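Local structure of BT_4661 (Bacteroides thetaiotaomicron, 4AK2) at residues L16-R29 against Q124-P136. The protein probably binds heparin and heparan sulfate at the bacterial cell surface, this chain being the ligand-binding domain of a SusE-like protein. Sequence-based numbering, arbitrary orientation.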
loop_
_atom_site.group_PDB
_atom_site.type_symbol
_atom_site.label_atom_id
_atom_site.label_comp_id
_atom_site.label_asym_id
_atom_site.label_seq_id
_atom_site.Cartn_x
_atom_site.Cartn_y
_atom_site.Cartn_z
ATOM N N LEU A 16 12.013 -9.177 -1.065
ATOM C CA LEU A 16 12.781 -8.055 -0.531
ATOM C C LEU A 16 13.815 -8.511 0.495
ATOM O O LEU A 16 14.552 -7.678 0.984
ATOM C CB LEU A 16 11.855 -6.987 0.108
ATOM C CG LEU A 16 10.662 -6.434 -0.711
ATOM C CD1 LEU A 16 9.921 -5.355 0.065
ATOM C CD2 LEU A 16 11.167 -5.870 -2.009
ATOM N N GLY A 17 13.869 -9.815 0.802
ATOM C CA GLY A 17 14.802 -10.345 1.816
ATOM C C GLY A 17 14.363 -10.088 3.250
ATOM O O GLY A 17 15.164 -10.212 4.187
ATOM N N LEU A 18 13.082 -9.736 3.417
ATOM C CA LEU A 18 12.520 -9.445 4.723
ATOM C C LEU A 18 12.006 -10.704 5.418
ATOM O O LEU A 18 11.241 -11.486 4.789
ATOM C CB LEU A 18 11.408 -8.395 4.609
ATOM C CG LEU A 18 11.880 -7.027 4.092
ATOM C CD1 LEU A 18 10.701 -6.143 3.787
ATOM C CD2 LEU A 18 12.764 -6.392 5.179
ATOM N N THR A 19 12.401 -10.911 6.690
ATOM C CA THR A 19 12.013 -12.118 7.393
ATOM C C THR A 19 11.677 -11.790 8.837
ATOM O O THR A 19 12.143 -10.762 9.356
ATOM C CB THR A 19 13.145 -13.159 7.426
ATOM O OG1 THR A 19 14.296 -12.583 8.047
ATOM C CG2 THR A 19 13.473 -13.651 6.021
ATOM N N PRO A 20 10.872 -12.652 9.509
ATOM C CA PRO A 20 10.132 -13.763 8.900
ATOM C C PRO A 20 8.990 -13.172 8.067
ATOM O O PRO A 20 8.532 -12.042 8.327
ATOM C CB PRO A 20 9.586 -14.526 10.097
ATOM C CG PRO A 20 9.428 -13.466 11.140
ATOM C CD PRO A 20 10.594 -12.516 10.958
ATOM N N ILE A 21 8.524 -13.944 7.088
ATOM C CA ILE A 21 7.575 -13.345 6.129
ATOM C C ILE A 21 6.251 -12.926 6.727
ATOM O O ILE A 21 5.614 -11.995 6.243
ATOM C CB ILE A 21 7.379 -14.218 4.901
ATOM C CG1 ILE A 21 6.742 -15.581 5.220
ATOM C CG2 ILE A 21 8.659 -14.311 4.115
ATOM C CD1 ILE A 21 6.204 -16.292 3.981
ATOM N N GLU A 22 5.845 -13.556 7.830
ATOM C CA GLU A 22 4.588 -13.223 8.482
ATOM C C GLU A 22 4.636 -11.866 9.205
ATOM O O GLU A 22 3.592 -11.347 9.596
ATOM C CB GLU A 22 4.144 -14.317 9.459
ATOM C CG GLU A 22 5.024 -14.496 10.704
ATOM C CD GLU A 22 6.157 -15.493 10.509
ATOM O OE1 GLU A 22 6.553 -15.756 9.345
ATOM O OE2 GLU A 22 6.649 -16.034 11.535
ATOM N N ASN A 23 5.823 -11.272 9.333
ATOM C CA ASN A 23 5.927 -9.949 9.930
ATOM C C ASN A 23 5.768 -8.814 8.910
ATOM O O ASN A 23 5.884 -7.634 9.275
ATOM C CB ASN A 23 7.265 -9.769 10.684
ATOM C CG ASN A 23 7.300 -10.544 11.988
ATOM O OD1 ASN A 23 6.335 -11.208 12.339
ATOM N ND2 ASN A 23 8.384 -10.386 12.738
ATOM N N TYR A 24 5.501 -9.179 7.644
ATOM C CA TYR A 24 5.395 -8.203 6.533
ATOM C C TYR A 24 4.212 -8.567 5.661
ATOM O O TYR A 24 3.809 -9.724 5.619
ATOM C CB TYR A 24 6.680 -8.223 5.699
ATOM C CG TYR A 24 7.873 -7.785 6.536
ATOM C CD1 TYR A 24 8.164 -6.432 6.667
ATOM C CD2 TYR A 24 8.692 -8.735 7.187
ATOM C CE1 TYR A 24 9.214 -5.993 7.445
ATOM C CE2 TYR A 24 9.780 -8.305 7.979
ATOM C CZ TYR A 24 10.034 -6.938 8.094
ATOM O OH TYR A 24 11.105 -6.531 8.833
ATOM N N ALA A 25 3.689 -7.571 4.927
ATOM C CA ALA A 25 2.723 -7.890 3.876
ATOM C C ALA A 25 3.382 -8.761 2.819
ATOM O O ALA A 25 4.627 -8.803 2.677
ATOM C CB ALA A 25 2.224 -6.575 3.236
ATOM N N ASP A 26 2.519 -9.444 2.041
ATOM C CA ASP A 26 2.982 -10.122 0.831
ATOM C C ASP A 26 3.242 -9.069 -0.238
ATOM O O ASP A 26 2.305 -8.323 -0.621
ATOM C CB ASP A 26 1.957 -11.153 0.362
ATOM C CG ASP A 26 1.918 -12.393 1.228
ATOM O OD1 ASP A 26 2.838 -12.591 2.061
ATOM O OD2 ASP A 26 0.963 -13.187 1.055
ATOM N N GLN A 27 4.486 -8.924 -0.659
ATOM C CA GLN A 27 4.875 -7.765 -1.476
ATOM C C GLN A 27 6.094 -8.055 -2.310
ATOM O O GLN A 27 7.027 -8.705 -1.860
ATOM C CB GLN A 27 5.078 -6.550 -0.559
ATOM C CG GLN A 27 6.335 -6.631 0.332
ATOM C CD GLN A 27 6.255 -5.637 1.466
ATOM O OE1 GLN A 27 6.549 -4.470 1.310
ATOM N NE2 GLN A 27 5.872 -6.141 2.665
ATOM N N PHE A 28 6.043 -7.626 -3.582
ATOM C CA PHE A 28 7.053 -7.945 -4.573
ATOM C C PHE A 28 7.470 -6.736 -5.351
ATOM O O PHE A 28 6.624 -6.012 -5.856
ATOM C CB PHE A 28 6.519 -9.049 -5.532
ATOM C CG PHE A 28 6.232 -10.302 -4.772
ATOM C CD1 PHE A 28 5.006 -10.499 -4.148
ATOM C CD2 PHE A 28 7.236 -11.253 -4.574
ATOM C CE1 PHE A 28 4.789 -11.623 -3.336
ATOM C CE2 PHE A 28 7.011 -12.376 -3.762
ATOM C CZ PHE A 28 5.820 -12.545 -3.141
ATOM N N ARG A 29 8.770 -6.514 -5.418
ATOM C CA ARG A 29 9.327 -5.425 -6.186
ATOM C C ARG A 29 9.829 -5.946 -7.515
ATOM O O ARG A 29 10.493 -6.984 -7.599
ATOM C CB ARG A 29 10.488 -4.753 -5.405
ATOM C CG ARG A 29 11.215 -3.693 -6.242
ATOM C CD ARG A 29 12.096 -2.809 -5.371
ATOM N NE ARG A 29 11.292 -1.885 -4.577
ATOM C CZ ARG A 29 11.434 -1.636 -3.268
ATOM N NH1 ARG A 29 12.366 -2.266 -2.486
ATOM N NH2 ARG A 29 10.620 -0.742 -2.725
ATOM N N GLN A 124 16.231 7.129 -6.847
ATOM C CA GLN A 124 15.704 5.778 -6.924
ATOM C C GLN A 124 14.998 5.547 -5.580
ATOM O O GLN A 124 15.572 5.033 -4.614
ATOM C CB GLN A 124 16.840 4.786 -7.141
ATOM C CG GLN A 124 16.365 3.364 -7.389
ATOM C CD GLN A 124 17.510 2.434 -7.678
ATOM O OE1 GLN A 124 18.441 2.770 -8.421
ATOM N NE2 GLN A 124 17.462 1.249 -7.079
ATOM N N LEU A 125 13.741 5.982 -5.482
ATOM C CA LEU A 125 13.101 6.041 -4.158
ATOM C C LEU A 125 12.448 4.705 -3.813
ATOM O O LEU A 125 11.497 4.292 -4.470
ATOM C CB LEU A 125 12.048 7.161 -4.146
ATOM C CG LEU A 125 11.306 7.373 -2.805
ATOM C CD1 LEU A 125 12.290 7.842 -1.709
ATOM C CD2 LEU A 125 10.242 8.433 -3.002
ATOM N N GLU A 126 12.965 4.042 -2.768
ATOM C CA GLU A 126 12.502 2.717 -2.422
ATOM C C GLU A 126 12.263 2.590 -0.917
ATOM O O GLU A 126 13.189 2.750 -0.098
ATOM C CB GLU A 126 13.524 1.635 -2.854
ATOM C CG GLU A 126 13.661 1.589 -4.368
ATOM C CD GLU A 126 14.461 0.408 -4.867
ATOM O OE1 GLU A 126 15.098 -0.279 -4.034
ATOM O OE2 GLU A 126 14.488 0.169 -6.089
ATOM N N TYR A 127 11.040 2.269 -0.531
ATOM C CA TYR A 127 10.727 1.897 0.840
ATOM C C TYR A 127 10.789 0.362 0.891
ATOM O O TYR A 127 10.162 -0.313 0.056
ATOM C CB TYR A 127 9.293 2.328 1.179
ATOM C CG TYR A 127 9.117 3.829 1.347
ATOM C CD1 TYR A 127 8.898 4.668 0.260
ATOM C CD2 TYR A 127 9.201 4.415 2.600
ATOM C CE1 TYR A 127 8.740 6.025 0.410
ATOM C CE2 TYR A 127 9.052 5.777 2.785
ATOM C CZ TYR A 127 8.834 6.593 1.668
ATOM O OH TYR A 127 8.708 7.973 1.829
ATOM N N THR A 128 11.509 -0.161 1.861
ATOM C CA THR A 128 11.616 -1.624 2.019
ATOM C C THR A 128 11.324 -1.922 3.478
ATOM O O THR A 128 12.229 -1.752 4.321
ATOM C CB THR A 128 13.025 -2.109 1.626
ATOM O OG1 THR A 128 13.277 -1.773 0.262
ATOM C CG2 THR A 128 13.172 -3.626 1.833
ATOM N N PRO A 129 10.130 -2.398 3.829
ATOM C CA PRO A 129 9.000 -2.753 2.969
ATOM C C PRO A 129 8.302 -1.526 2.420
ATOM O O PRO A 129 8.282 -0.463 3.014
ATOM C CB PRO A 129 8.056 -3.490 3.953
ATOM C CG PRO A 129 8.322 -2.813 5.279
ATOM C CD PRO A 129 9.802 -2.579 5.269
ATOM N N PHE A 130 7.684 -1.746 1.257
ATOM C CA PHE A 130 6.864 -0.691 0.610
ATOM C C PHE A 130 5.413 -0.764 0.985
ATOM O O PHE A 130 4.612 0.053 0.490
ATOM C CB PHE A 130 7.085 -0.622 -0.889
ATOM C CG PHE A 130 6.627 -1.853 -1.639
ATOM C CD1 PHE A 130 5.288 -1.937 -2.101
ATOM C CD2 PHE A 130 7.502 -2.912 -1.928
ATOM C CE1 PHE A 130 4.870 -3.038 -2.826
ATOM C CE2 PHE A 130 7.083 -4.023 -2.641
ATOM C CZ PHE A 130 5.758 -4.078 -3.078
ATOM N N VAL A 131 5.000 -1.704 1.831
ATOM C CA VAL A 131 3.670 -1.749 2.406
ATOM C C VAL A 131 3.851 -1.444 3.898
ATOM O O VAL A 131 4.483 -2.248 4.629
ATOM C CB VAL A 131 2.970 -3.084 2.223
ATOM C CG1 VAL A 131 1.536 -3.029 2.765
ATOM C CG2 VAL A 131 2.954 -3.499 0.727
ATOM N N PHE A 132 3.386 -0.299 4.349
ATOM C CA PHE A 132 3.484 0.104 5.745
ATOM C C PHE A 132 2.223 -0.415 6.434
ATOM O O PHE A 132 1.117 0.090 6.162
ATOM C CB PHE A 132 3.608 1.663 5.830
ATOM C CG PHE A 132 3.514 2.194 7.247
ATOM C CD1 PHE A 132 3.940 1.418 8.349
ATOM C CD2 PHE A 132 2.969 3.462 7.499
ATOM C CE1 PHE A 132 3.862 1.884 9.681
ATOM C CE2 PHE A 132 2.920 3.956 8.836
ATOM C CZ PHE A 132 3.320 3.141 9.906
ATOM N N GLN A 133 2.360 -1.397 7.331
ATOM C CA GLN A 133 1.281 -1.968 8.079
ATOM C C GLN A 133 1.105 -1.185 9.363
ATOM O O GLN A 133 2.035 -1.175 10.215
ATOM C CB GLN A 133 1.575 -3.438 8.402
ATOM C CG GLN A 133 1.602 -4.258 7.097
ATOM C CD GLN A 133 1.840 -5.735 7.391
ATOM O OE1 GLN A 133 2.834 -6.088 8.031
ATOM N NE2 GLN A 133 0.960 -6.602 6.891
ATOM N N VAL A 134 -0.011 -0.487 9.514
ATOM C CA VAL A 134 -0.219 0.433 10.608
ATOM C C VAL A 134 -1.545 0.196 11.293
ATOM O O VAL A 134 -2.574 -0.092 10.645
ATOM C CB VAL A 134 -0.077 1.900 10.093
ATOM C CG1 VAL A 134 -1.218 2.285 9.105
ATOM C CG2 VAL A 134 -0.042 2.884 11.263
ATOM N N ASN A 135 -1.573 0.355 12.613
ATOM C CA ASN A 135 -2.804 0.269 13.386
ATOM C C ASN A 135 -3.416 1.679 13.418
ATOM O O ASN A 135 -2.796 2.591 13.938
ATOM C CB ASN A 135 -2.459 -0.185 14.808
ATOM C CG ASN A 135 -3.658 -0.242 15.726
ATOM O OD1 ASN A 135 -4.692 0.370 15.506
ATOM N ND2 ASN A 135 -3.534 -1.048 16.764
ATOM N N PRO A 136 -4.601 1.889 12.822
ATOM C CA PRO A 136 -5.170 3.236 12.750
ATOM C C PRO A 136 -5.548 3.809 14.104
ATOM O O PRO A 136 -5.709 5.017 14.203
ATOM C CB PRO A 136 -6.415 3.039 11.865
ATOM C CG PRO A 136 -6.815 1.605 12.118
ATOM C CD PRO A 136 -5.486 0.874 12.214
HETATM O O HOH W 1 2.236 -8.639 9.295
HETATM O O HOH W 2 5.176 -4.848 7.988
HETATM O O HOH W 3 0.697 -9.494 6.791
HETATM O O HOH W 4 5.009 -4.892 5.179
HETATM O O HOH W 5 9.132 1.922 -2.781
#
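Gln27 OE1 receives two backbone N-H groups, Val131 N at 3.2 Å and, weakly, Phe130 N at 3.0 Å. The same oxygen lies over one face of the Phe130 ring, toward its rim, with amide and ring planes 88° apart. Gln27 NE2 bonds Ala25 O at 2.9 Å, and a water joins NE2 to Ala25 N and Val131 O, which fixes the rotation of the amide. Arg29, its chain bent at chi3 (-73°), grips the preceding residues: NH1 reaches Thr128 OG1 and NH2 Tyr127 O, both near the guanidinium plane, while NE turns to His114. The Glu126 carboxylate stacks on the guanidinium, only 12° from parallel, in a long salt bridge; its OE2 bonds Ser116. A methionine replacing Arg29 would probably leave Tyr127 O and Thr128 OG1 without these donors and Glu126 without its countercharge. Pro129, after a cis peptide bond, sets CB against Leu18 CD1 (3.7 Å) and CG at the Tyr24 ring edge. Ala25 CB meets Val131 CG1 at 3.6 Å; waters tie Gln133 to the 3-10 turn. Side chains of edge strand 27-30 thus dock a four-stranded mixed sheet on the sheet where 131-134 runs parallel to 268-276.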